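Local coordinates for protein vanadium-dependent haloperoxidase (Zobellia galactanivorans, PDB 4USZ) that probably catalyses the vanadate-dependent oxidation of halides, iodide in particular, by hydrogen peroxide, at residues C268-S273 with K285-A290; Y108-V113 with S150-Y155; R301-D306 with D385-D390; N92-I97 with A160-E165. All blocks are in the same frame, centred on the assembly; numbering follows the deposited sequence.

Contact 1 (C268-S273 with K285-A290)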
loop_
_atom_site.group_PDB
_atom_site.type_symbol
_atom_site.label_atom_id
_atom_site.label_comp_id
_atom_site.label_asym_id
_atom_site.label_seq_id
_atom_site.Cartn_x
_atom_site.Cartn_y
_atom_site.Cartn_z
ATOM N N CYS A 268 -1.528 -10.932 -5.067
ATOM C CA CYS A 268 -1.975 -9.474 -5.053
ATOM C C CYS A 268 -1.514 -8.685 -6.279
ATOM O O CYS A 268 -0.996 -7.508 -6.209
ATOM C CB CYS A 268 -1.533 -8.779 -3.695
ATOM S SG CYS A 268 -2.362 -9.574 -2.266
ATOM N N ASN A 269 -1.696 -9.353 -7.424
ATOM C CA ASN A 269 -1.214 -8.826 -8.672
ATOM C C ASN A 269 -2.427 -8.547 -9.554
ATOM O O ASN A 269 -2.983 -9.500 -10.117
ATOM C CB ASN A 269 -0.306 -9.850 -9.425
ATOM C CG ASN A 269 0.107 -9.330 -10.801
ATOM O OD1 ASN A 269 -0.148 -8.157 -11.130
ATOM N ND2 ASN A 269 0.759 -10.169 -11.601
ATOM N N PRO A 270 -2.810 -7.259 -9.732
ATOM C CA PRO A 270 -4.029 -6.984 -10.577
ATOM C C PRO A 270 -3.887 -7.318 -12.076
ATOM O O PRO A 270 -4.889 -7.321 -12.803
ATOM C CB PRO A 270 -4.284 -5.495 -10.405
ATOM C CG PRO A 270 -3.092 -4.925 -9.676
ATOM C CD PRO A 270 -2.187 -6.022 -9.187
ATOM N N TYR A 271 -2.670 -7.637 -12.517
ATOM C CA TYR A 271 -2.444 -7.849 -13.973
ATOM C C TYR A 271 -2.463 -9.324 -14.336
ATOM O O TYR A 271 -2.218 -9.625 -15.445
ATOM C CB TYR A 271 -1.131 -7.197 -14.467
ATOM C CG TYR A 271 -1.046 -5.750 -14.015
ATOM C CD1 TYR A 271 -1.836 -4.768 -14.641
ATOM C CD2 TYR A 271 -0.280 -5.374 -12.872
ATOM C CE1 TYR A 271 -1.806 -3.426 -14.202
ATOM C CE2 TYR A 271 -0.238 -4.032 -12.440
ATOM C CZ TYR A 271 -0.994 -3.073 -13.120
ATOM O OH TYR A 271 -1.023 -1.750 -12.763
ATOM N N VAL A 272 -2.732 -10.242 -13.423
ATOM C CA VAL A 272 -2.911 -11.655 -13.857
ATOM C C VAL A 272 -3.836 -11.816 -15.095
ATOM O O VAL A 272 -4.934 -11.262 -15.101
ATOM C CB VAL A 272 -3.346 -12.565 -12.706
ATOM C CG1 VAL A 272 -3.316 -14.038 -13.168
ATOM C CG2 VAL A 272 -2.369 -12.393 -11.574
ATOM N N SER A 273 -3.344 -12.517 -16.140
ATOM C CA SER A 273 -3.991 -12.688 -17.495
ATOM C C SER A 273 -3.919 -14.131 -17.967
ATOM O O SER A 273 -4.487 -14.993 -17.305
ATOM C CB SER A 273 -3.347 -11.791 -18.545
ATOM N N LYS A 285 -8.375 -8.867 -8.105
ATOM C CA LYS A 285 -7.325 -8.967 -7.076
ATOM C C LYS A 285 -7.057 -7.612 -6.463
ATOM O O LYS A 285 -7.147 -6.669 -7.139
ATOM C CB LYS A 285 -6.015 -9.510 -7.607
ATOM C CG LYS A 285 -6.070 -10.100 -9.014
ATOM C CD LYS A 285 -4.952 -11.146 -9.239
ATOM C CE LYS A 285 -4.478 -11.872 -7.950
ATOM N NZ LYS A 285 -2.981 -12.095 -7.810
ATOM N N ILE A 286 -6.683 -7.554 -5.192
ATOM C CA ILE A 286 -6.281 -6.300 -4.572
ATOM C C ILE A 286 -4.739 -6.268 -4.643
ATOM O O ILE A 286 -4.133 -7.264 -4.995
ATOM C CB ILE A 286 -6.772 -6.223 -3.065
ATOM C CG1 ILE A 286 -6.231 -7.405 -2.218
ATOM C CG2 ILE A 286 -8.304 -6.027 -3.009
ATOM C CD1 ILE A 286 -6.477 -7.323 -0.687
ATOM N N THR A 287 -4.138 -5.121 -4.332
ATOM C CA THR A 287 -2.691 -4.898 -4.287
ATOM C C THR A 287 -2.153 -5.100 -2.884
ATOM O O THR A 287 -2.928 -5.156 -1.909
ATOM C CB THR A 287 -2.340 -3.480 -4.737
ATOM O OG1 THR A 287 -2.983 -2.531 -3.900
ATOM C CG2 THR A 287 -2.842 -3.226 -6.194
ATOM N N PRO A 288 -0.816 -5.216 -2.759
ATOM C CA PRO A 288 -0.259 -5.400 -1.423
ATOM C C PRO A 288 -0.622 -4.257 -0.423
ATOM O O PRO A 288 -0.892 -4.526 0.749
ATOM C CB PRO A 288 1.257 -5.447 -1.682
ATOM C CG PRO A 288 1.410 -5.989 -3.090
ATOM C CD PRO A 288 0.226 -5.365 -3.829
ATOM N N GLY A 289 -0.571 -3.007 -0.873
ATOM C CA GLY A 289 -1.021 -1.877 -0.072
ATOM C C GLY A 289 -2.409 -2.132 0.489
ATOM O O GLY A 289 -2.669 -1.999 1.692
ATOM N N ALA A 290 -3.276 -2.587 -0.385
ATOM C CA ALA A 290 -4.700 -2.839 0.013
ATOM C C ALA A 290 -4.782 -3.955 1.017
ATOM O O ALA A 290 -5.573 -3.897 2.002
ATOM C CB ALA A 290 -5.574 -3.126 -1.210
#
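C268 and T287 bring their CA atoms to within 4.7 Å, and P270 and K285 to 5.2 Å, so that two chain segments run side by side where helix 288-302 begins. C268, which has left helix 259-267 with a positive phi, lays its CB 3.3 Å from the carbonyl O of I286. The same CB meets CD of the P288 ring at 3.8 Å. T287, at the N-cap position, carries OG1 between its backbone N and carbonyl carbon (chi1 59°), which leaves CG2 anti to that carbon and 3.9 Å from CG of P270. The pairing joins the end of one helix to the start of the next, beside a type I beta turn, N269 to V272. An Asx turn is built into it, Y271 N donating to N269 OD1 over 2.9 Å from above the amide's carbonyl plane. K285 sends its aliphatic chain across the V272 side chain at about a right angle, and its ammonium group forms a salt bridge with D267. With an alanine here, the D267 carboxylate would probably be left without its charged mate, and V272 without the chain that lies across it. Vanadate lies about 5 Å from the P288 side chain.

Contact 2 (Y108-V113 with S150-Y155)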
loop_
_atom_site.group_PDB
_atom_site.type_symbol
_atom_site.label_atom_id
_atom_site.label_comp_id
_atom_site.label_asym_id
_atom_site.label_seq_id
_atom_site.Cartn_x
_atom_site.Cartn_y
_atom_site.Cartn_z
ATOM N N TYR A 108 -17.122 16.084 14.456
ATOM C CA TYR A 108 -15.815 16.067 13.767
ATOM C C TYR A 108 -15.522 14.763 13.131
ATOM O O TYR A 108 -14.841 14.753 12.134
ATOM C CB TYR A 108 -14.669 16.495 14.711
ATOM C CG TYR A 108 -14.909 17.855 15.312
ATOM C CD1 TYR A 108 -15.021 18.967 14.492
ATOM C CD2 TYR A 108 -15.049 18.023 16.693
ATOM C CE1 TYR A 108 -15.259 20.237 15.015
ATOM C CE2 TYR A 108 -15.273 19.285 17.241
ATOM C CZ TYR A 108 -15.369 20.400 16.395
ATOM O OH TYR A 108 -15.615 21.683 16.882
ATOM N N GLU A 109 -15.990 13.665 13.713
ATOM C CA GLU A 109 -15.803 12.351 13.053
ATOM C C GLU A 109 -16.617 12.283 11.761
ATOM O O GLU A 109 -16.194 11.683 10.756
ATOM C CB GLU A 109 -16.213 11.214 13.990
ATOM C CG GLU A 109 -15.427 11.305 15.277
ATOM C CD GLU A 109 -15.876 10.244 16.300
ATOM O OE1 GLU A 109 -16.939 9.612 16.119
ATOM O OE2 GLU A 109 -15.140 10.005 17.293
ATOM N N LEU A 110 -17.771 12.927 11.766
ATOM C CA LEU A 110 -18.615 12.995 10.586
ATOM C C LEU A 110 -17.861 13.820 9.533
ATOM O O LEU A 110 -17.705 13.398 8.398
ATOM C CB LEU A 110 -20.016 13.684 10.914
ATOM C CG LEU A 110 -21.071 13.497 9.808
ATOM C CD1 LEU A 110 -22.429 13.925 10.370
ATOM C CD2 LEU A 110 -20.946 14.258 8.519
ATOM N N ALA A 111 -17.407 15.008 9.903
ATOM C CA ALA A 111 -16.600 15.825 9.008
ATOM C C ALA A 111 -15.409 15.001 8.456
ATOM O O ALA A 111 -15.045 15.153 7.317
ATOM C CB ALA A 111 -16.046 17.063 9.782
ATOM N N ALA A 112 -14.740 14.214 9.328
ATOM C CA ALA A 112 -13.606 13.407 8.899
ATOM C C ALA A 112 -13.982 12.335 7.832
ATOM O O ALA A 112 -13.249 12.177 6.836
ATOM C CB ALA A 112 -12.920 12.731 10.135
ATOM N N VAL A 113 -15.097 11.620 8.025
ATOM C CA VAL A 113 -15.585 10.657 7.049
ATOM C C VAL A 113 -15.916 11.394 5.721
ATOM O O VAL A 113 -15.568 10.938 4.644
ATOM C CB VAL A 113 -16.764 9.814 7.603
ATOM C CG1 VAL A 113 -17.338 8.864 6.515
ATOM C CG2 VAL A 113 -16.237 8.969 8.795
ATOM N N SER A 150 -25.238 19.259 7.829
ATOM C CA SER A 150 -24.860 20.326 6.948
ATOM C C SER A 150 -23.579 21.083 7.413
ATOM O O SER A 150 -22.648 21.366 6.601
ATOM C CB SER A 150 -26.050 21.234 6.782
ATOM O OG SER A 150 -25.613 22.164 5.902
ATOM N N ASP A 151 -23.561 21.493 8.666
ATOM C CA ASP A 151 -22.355 22.164 9.221
ATOM C C ASP A 151 -21.142 21.241 9.190
ATOM O O ASP A 151 -20.048 21.702 8.912
ATOM C CB ASP A 151 -22.584 22.580 10.661
ATOM C CG ASP A 151 -23.571 23.760 10.737
ATOM O OD1 ASP A 151 -23.879 24.348 9.676
ATOM O OD2 ASP A 151 -24.104 23.993 11.821
ATOM N N SER A 152 -21.331 19.959 9.527
ATOM C CA SER A 152 -20.179 19.019 9.598
ATOM C C SER A 152 -19.651 18.714 8.210
ATOM O O SER A 152 -18.460 18.562 7.985
ATOM C CB SER A 152 -20.598 17.675 10.269
ATOM O OG SER A 152 -21.152 17.920 11.582
ATOM N N LYS A 153 -20.584 18.550 7.270
ATOM C CA LYS A 153 -20.193 18.318 5.863
ATOM C C LYS A 153 -19.416 19.508 5.298
ATOM O O LYS A 153 -18.421 19.315 4.650
ATOM C CB LYS A 153 -21.410 18.007 4.982
ATOM C CG LYS A 153 -21.013 17.947 3.528
ATOM C CD LYS A 153 -22.198 17.437 2.703
ATOM C CE LYS A 153 -23.036 18.536 2.126
ATOM N NZ LYS A 153 -22.456 18.767 0.782
ATOM N N ALA A 154 -19.859 20.749 5.588
ATOM C CA ALA A 154 -19.166 21.936 5.036
ATOM C C ALA A 154 -17.686 21.920 5.522
ATOM O O ALA A 154 -16.765 22.222 4.747
ATOM C CB ALA A 154 -19.815 23.270 5.514
ATOM N N TYR A 155 -17.475 21.596 6.796
ATOM C CA TYR A 155 -16.124 21.662 7.370
ATOM C C TYR A 155 -15.282 20.524 6.772
ATOM O O TYR A 155 -14.134 20.738 6.352
ATOM C CB TYR A 155 -16.170 21.578 8.887
ATOM C CG TYR A 155 -14.761 21.609 9.500
ATOM C CD1 TYR A 155 -13.860 22.670 9.190
ATOM C CD2 TYR A 155 -14.330 20.594 10.350
ATOM C CE1 TYR A 155 -12.576 22.671 9.704
ATOM C CE2 TYR A 155 -13.048 20.603 10.888
ATOM C CZ TYR A 155 -12.199 21.650 10.578
ATOM O OH TYR A 155 -10.945 21.705 11.110
#
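A111 and S152 mark the crossing of two helices in a buried helix-helix contact, part of the largely alpha-helical architecture expected of a vanadium haloperoxidase. The short axes of 108-113 and 150-155 approach to 7.8 Å at a signed crossing angle of -49°, and such closeness is possible because the residues at the crossing are small: CA of A111 lies 4.8 Å from CA of S152. Here the backbones themselves nearly meet. A111 CA lies 3.5 Å from the carbonyl O of S152, a bent CH...O contact with an angle of 124° at the hydrogen.

Larger side chains flank this point. L110 brings its CD2 methyl to 3.9 Å from S152 CB, and the S152 hydroxyl is engaged elsewhere, by L148 O in its own helix and by the backbone N of N107. Y155 has its ring anti to the backbone N (chi1 179°), which places it beside A111 and next to Y108; the two tyrosine rings come together only loosely, Y108 CD1 being 4.4 Å from Y155 CE2. Farther along the ring, Y155 OH is hydrogen-bonded to the carbonyl O of P98. W141 of helix 128-144 also packs on L110, while helix 59-80 touches Y108. The A111 methyl touches both backbone and ring, with S152 O at 3.4 Å and Y155 CD2 at 4.0 Å from its CB.

Contact 3 (R301-D306 with D385-D390)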
loop_
_atom_site.group_PDB
_atom_site.type_symbol
_atom_site.label_atom_id
_atom_site.label_comp_id
_atom_site.label_asym_id
_atom_site.label_seq_id
_atom_site.Cartn_x
_atom_site.Cartn_y
_atom_site.Cartn_z
ATOM N N ARG A 301 -10.278 -3.579 14.584
ATOM C CA ARG A 301 -11.592 -4.113 14.982
ATOM C C ARG A 301 -11.438 -5.123 16.103
ATOM O O ARG A 301 -12.303 -5.142 16.985
ATOM C CB ARG A 301 -12.334 -4.796 13.843
ATOM C CG ARG A 301 -12.630 -3.800 12.679
ATOM C CD ARG A 301 -13.617 -2.709 13.105
ATOM N NE ARG A 301 -14.832 -3.397 13.625
ATOM C CZ ARG A 301 -15.717 -4.204 12.943
ATOM N NH1 ARG A 301 -15.573 -4.476 11.620
ATOM N NH2 ARG A 301 -16.794 -4.740 13.598
ATOM N N LYS A 302 -10.394 -5.959 16.034
ATOM C CA LYS A 302 -10.119 -7.010 17.056
ATOM C C LYS A 302 -9.855 -6.382 18.414
ATOM O O LYS A 302 -10.231 -6.951 19.466
ATOM C CB LYS A 302 -8.979 -7.981 16.618
ATOM C CG LYS A 302 -8.631 -9.005 17.707
ATOM C CD LYS A 302 -7.584 -10.013 17.297
ATOM C CE LYS A 302 -7.242 -10.920 18.465
ATOM N NZ LYS A 302 -6.674 -12.129 17.842
ATOM N N THR A 303 -9.257 -5.198 18.418
ATOM C CA THR A 303 -8.979 -4.451 19.663
ATOM C C THR A 303 -10.098 -3.480 20.036
ATOM O O THR A 303 -9.933 -2.708 20.961
ATOM C CB THR A 303 -7.685 -3.592 19.543
ATOM O OG1 THR A 303 -7.718 -2.908 18.256
ATOM C CG2 THR A 303 -6.416 -4.499 19.643
ATOM N N ASN A 304 -11.192 -3.521 19.322
ATOM C CA ASN A 304 -12.251 -2.476 19.468
ATOM C C ASN A 304 -11.728 -1.077 19.542
ATOM O O ASN A 304 -12.193 -0.313 20.347
ATOM C CB ASN A 304 -13.054 -2.761 20.724
ATOM C CG ASN A 304 -13.584 -4.178 20.730
ATOM O OD1 ASN A 304 -13.222 -4.957 21.604
ATOM N ND2 ASN A 304 -14.426 -4.525 19.762
ATOM N N SER A 305 -10.766 -0.726 18.681
ATOM C CA SER A 305 -10.227 0.637 18.634
ATOM C C SER A 305 -11.296 1.621 18.296
ATOM O O SER A 305 -12.085 1.349 17.427
ATOM C CB SER A 305 -9.145 0.720 17.569
ATOM O OG SER A 305 -8.123 -0.122 18.029
ATOM N N ASP A 306 -11.295 2.791 18.957
ATOM C CA ASP A 306 -12.307 3.766 18.679
ATOM C C ASP A 306 -11.893 4.511 17.406
ATOM O O ASP A 306 -10.875 4.146 16.775
ATOM C CB ASP A 306 -12.567 4.714 19.884
ATOM C CG ASP A 306 -11.350 5.551 20.265
ATOM O OD1 ASP A 306 -10.394 5.665 19.478
ATOM O OD2 ASP A 306 -11.368 6.197 21.363
ATOM N N ASP A 385 3.732 -6.308 19.689
ATOM C CA ASP A 385 4.468 -7.506 19.199
ATOM C C ASP A 385 3.642 -8.772 19.500
ATOM O O ASP A 385 2.776 -8.814 20.404
ATOM C CB ASP A 385 5.870 -7.526 19.799
ATOM C CG ASP A 385 6.772 -8.623 19.191
ATOM O OD1 ASP A 385 6.427 -9.193 18.087
ATOM O OD2 ASP A 385 7.856 -8.871 19.810
ATOM N N ASN A 386 3.834 -9.796 18.699
ATOM C CA ASN A 386 2.949 -10.998 18.717
ATOM C C ASN A 386 1.475 -10.674 18.813
ATOM O O ASN A 386 0.757 -11.146 19.708
ATOM C CB ASN A 386 3.397 -11.984 19.804
ATOM C CG ASN A 386 4.680 -12.664 19.407
ATOM O OD1 ASN A 386 4.741 -13.278 18.347
ATOM N ND2 ASN A 386 5.749 -12.444 20.183
ATOM N N PHE A 387 1.040 -9.849 17.875
ATOM C CA PHE A 387 -0.356 -9.631 17.740
ATOM C C PHE A 387 -0.887 -10.708 16.796
ATOM O O PHE A 387 -0.606 -10.657 15.613
ATOM C CB PHE A 387 -0.573 -8.239 17.156
ATOM C CG PHE A 387 -1.999 -7.832 17.135
ATOM C CD1 PHE A 387 -2.796 -8.152 16.057
ATOM C CD2 PHE A 387 -2.549 -7.105 18.218
ATOM C CE1 PHE A 387 -4.128 -7.781 16.027
ATOM C CE2 PHE A 387 -3.879 -6.716 18.173
ATOM C CZ PHE A 387 -4.671 -7.065 17.083
ATOM N N SER A 388 -1.600 -11.699 17.289
ATOM C CA SER A 388 -2.114 -12.732 16.370
ATOM C C SER A 388 -3.402 -12.275 15.695
ATOM O O SER A 388 -4.179 -11.502 16.308
ATOM C CB SER A 388 -2.348 -14.004 17.189
ATOM O OG SER A 388 -3.501 -13.747 17.993
ATOM N N PHE A 389 -3.670 -12.713 14.462
ATOM C CA PHE A 389 -4.898 -12.328 13.768
ATOM C C PHE A 389 -5.190 -13.351 12.720
ATOM O O PHE A 389 -4.269 -14.064 12.293
ATOM C CB PHE A 389 -4.794 -10.894 13.132
ATOM C CG PHE A 389 -3.629 -10.721 12.169
ATOM C CD1 PHE A 389 -2.317 -10.590 12.650
ATOM C CD2 PHE A 389 -3.851 -10.789 10.774
ATOM C CE1 PHE A 389 -1.216 -10.459 11.765
ATOM C CE2 PHE A 389 -2.776 -10.629 9.864
ATOM C CZ PHE A 389 -1.435 -10.448 10.380
ATOM N N ASP A 390 -6.460 -13.457 12.329
ATOM C CA ASP A 390 -6.897 -14.253 11.211
ATOM C C ASP A 390 -7.132 -13.309 10.065
ATOM O O ASP A 390 -7.964 -12.383 10.178
ATOM C CB ASP A 390 -8.256 -14.927 11.520
ATOM C CG ASP A 390 -8.122 -16.031 12.560
ATOM O OD1 ASP A 390 -7.056 -16.632 12.720
ATOM O OD2 ASP A 390 -9.081 -16.248 13.279
#
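K302 reaches across to S388 by the one hydrogen bond of this surface contact: its NZ donates to the carbonyl O of S388 over 3.0 Å, arriving from about 50° above the carbonyl plane. The lysine manages the span because CG is anti to the backbone N (chi1 176°) and the chain stays extended beyond it. Charge adds little. The carboxylate of D390 is near enough for at most a distant attraction, with OD2 6.6 Å from K302 NZ, and K302 NZ is 5.8 Å from the centroid of the F387 ring, a long and weak cation-pi geometry.

Apolar packing falls mainly to F387. The T303 methyl CG2 abuts the ring's edge in its plane, 3.7 Å from CE2, while the lysine chain slides past in the opposite direction, with CD 4.1 Å from F387 CZ. A299 also touches this ring, and F407 meets it with nearly parallel planes.

The arrangement joins the C-terminal end of helix 288-302 to the approach to a two-stranded antiparallel sheet, to which F389 belongs through its backbone bonds with F404. T303 OG1 is hydrogen-bonded back to A299 O. The helix closes in a Schellman motif, with N304 at positive phi, S305 N bonded to A300 O and N304 N to R301 O.

Contact 4 (N92-I97 with A160-E165)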
loop_
_atom_site.group_PDB
_atom_site.type_symbol
_atom_site.label_atom_id
_atom_site.label_comp_id
_atom_site.label_asym_id
_atom_site.label_seq_id
_atom_site.Cartn_x
_atom_site.Cartn_y
_atom_site.Cartn_z
ATOM N N ASN A 92 5.965 16.268 4.285
ATOM C CA ASN A 92 6.618 17.265 3.388
ATOM C C ASN A 92 5.619 18.176 2.712
ATOM O O ASN A 92 4.746 17.701 1.990
ATOM C CB ASN A 92 7.426 16.547 2.299
ATOM C CG ASN A 92 8.657 15.819 2.863
ATOM O OD1 ASN A 92 9.209 16.256 3.880
ATOM N ND2 ASN A 92 9.055 14.711 2.257
ATOM N N GLY A 93 5.722 19.488 2.934
ATOM C CA GLY A 93 4.837 20.419 2.214
ATOM C C GLY A 93 3.519 20.669 2.929
ATOM O O GLY A 93 2.732 21.503 2.473
ATOM N N LEU A 94 3.229 19.954 4.009
ATOM C CA LEU A 94 1.867 20.069 4.643
ATOM C C LEU A 94 1.750 21.212 5.686
ATOM O O LEU A 94 2.519 21.243 6.687
ATOM C CB LEU A 94 1.413 18.763 5.333
ATOM C CG LEU A 94 0.002 18.780 5.979
ATOM C CD1 LEU A 94 -1.077 19.167 4.930
ATOM C CD2 LEU A 94 -0.237 17.390 6.690
ATOM N N THR A 95 0.811 22.159 5.429
ATOM C CA THR A 95 0.576 23.244 6.406
ATOM C C THR A 95 -0.762 23.030 7.110
ATOM O O THR A 95 -1.526 22.135 6.722
ATOM C CB THR A 95 0.551 24.625 5.748
ATOM O OG1 THR A 95 -0.518 24.653 4.819
ATOM C CG2 THR A 95 1.844 24.875 4.974
ATOM N N ALA A 96 -1.045 23.840 8.137
ATOM C CA ALA A 96 -2.196 23.600 9.052
ATOM C C ALA A 96 -3.500 23.618 8.300
ATOM O O ALA A 96 -3.728 24.528 7.498
ATOM C CB ALA A 96 -2.233 24.689 10.184
ATOM N N ILE A 97 -4.420 22.702 8.594
ATOM C CA ILE A 97 -5.740 22.822 7.975
ATOM C C ILE A 97 -6.552 24.015 8.575
ATOM O O ILE A 97 -6.195 24.480 9.669
ATOM C CB ILE A 97 -6.575 21.492 8.126
ATOM C CG1 ILE A 97 -6.798 21.122 9.614
ATOM C CG2 ILE A 97 -5.867 20.342 7.428
ATOM C CD1 ILE A 97 -7.964 20.142 9.847
ATOM N N ALA A 160 -10.997 18.900 3.034
ATOM C CA ALA A 160 -10.588 18.172 1.825
ATOM C C ALA A 160 -9.963 19.107 0.761
ATOM O O ALA A 160 -9.018 18.689 0.036
ATOM C CB ALA A 160 -11.717 17.425 1.201
ATOM N N ASP A 161 -10.485 20.336 0.616
ATOM C CA ASP A 161 -9.933 21.267 -0.397
ATOM C C ASP A 161 -8.484 21.608 -0.037
ATOM O O ASP A 161 -7.631 21.657 -0.924
ATOM C CB ASP A 161 -10.737 22.585 -0.493
ATOM C CG ASP A 161 -12.083 22.402 -1.203
ATOM O OD1 ASP A 161 -12.333 21.357 -1.867
ATOM O OD2 ASP A 161 -12.928 23.271 -1.040
ATOM N N HIS A 162 -8.217 21.855 1.262
ATOM C CA HIS A 162 -6.853 22.184 1.710
ATOM C C HIS A 162 -5.894 21.031 1.444
ATOM O O HIS A 162 -4.779 21.224 0.866
ATOM C CB HIS A 162 -6.826 22.547 3.221
ATOM C CG HIS A 162 -5.454 23.006 3.701
ATOM N ND1 HIS A 162 -4.541 22.151 4.356
ATOM C CD2 HIS A 162 -4.834 24.246 3.630
ATOM C CE1 HIS A 162 -3.412 22.811 4.650
ATOM N NE2 HIS A 162 -3.584 24.106 4.235
ATOM N N ILE A 163 -6.281 19.825 1.865
ATOM C CA ILE A 163 -5.424 18.629 1.633
ATOM C C ILE A 163 -5.256 18.404 0.132
ATOM O O ILE A 163 -4.174 18.072 -0.304
ATOM C CB ILE A 163 -6.028 17.381 2.311
ATOM C CG1 ILE A 163 -6.188 17.741 3.810
ATOM C CG2 ILE A 163 -5.189 16.098 2.055
ATOM C CD1 ILE A 163 -4.827 17.867 4.430
ATOM N N GLY A 164 -6.334 18.553 -0.652
ATOM C CA GLY A 164 -6.248 18.387 -2.084
ATOM C C GLY A 164 -5.346 19.360 -2.791
ATOM O O GLY A 164 -4.667 18.931 -3.704
ATOM N N GLU A 165 -5.242 20.611 -2.333
ATOM C CA GLU A 165 -4.291 21.543 -2.919
ATOM C C GLU A 165 -2.845 21.028 -2.724
ATOM O O GLU A 165 -2.012 21.125 -3.647
ATOM C CB GLU A 165 -4.422 22.929 -2.307
ATOM C CG GLU A 165 -5.846 23.432 -2.605
ATOM C CD GLU A 165 -6.196 24.672 -1.790
ATOM O OE1 GLU A 165 -5.297 25.185 -1.061
ATOM O OE2 GLU A 165 -7.377 25.111 -1.866
#
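H162 projects from helix 146-167 into the curve of the 92-97 loop, and its imidazole divides the contact into a packed inner side and a looser outer one. Inside, the CA of I97 stands over one ring face, 4.1 Å from the centroid and 21° off the normal, a CH-pi contact. The CG2 methyl of I97 lies 3.8 Å from H162 ND1, a nitrogen that the contact buries and that finds no hydrogen-bond partner anywhere in the model. Beyond the ND1 side of the ring, CD1 of I163 packs against two neighbours, 4.0 Å from L94 CD1 and 4.0 Å from I97 CG2. In the fold this is a loop, running between helices 59-80 and 108-123, laid across a third helix; V71 and A72 of the first and L119 of the second add to the same apolar layer. Outside, T95 and A96 are exposed. T95 OG1 comes to the imidazole edge in the ring plane, 3.2 Å from H162 NE2, in a weak hydrogen bond in which either atom could be the donor. Losing the imidazole to an alanine is likely to deprive I97 CA of the face it rests on and T95 OG1 of this partner. The ring gets there because CG is anti to the helix backbone N (chi1 -175°), while T95 meets it at about a right angle.

Contacts 2 and 4 form one neighbourhood, their centres 17 Å apart. Both use helix 146-167, contact 2 is nested in the chain loop that contact 4 closes, and they touch where Y155 OH lies 3.6 Å from I97 CD1. Contacts 1 and 3 instead share helix 288-302, one at its start and one at its end, with centres 25 Å apart. Contact 1 is the part close to the bound vanadate, the presumed active site; the nearest atoms of contacts 2 and 4 are each about 18 Å from those of contact 1. Contacts 2 and 3, whose centres are 28 Å apart, approach to about 6 Å at their nearest atoms without touching.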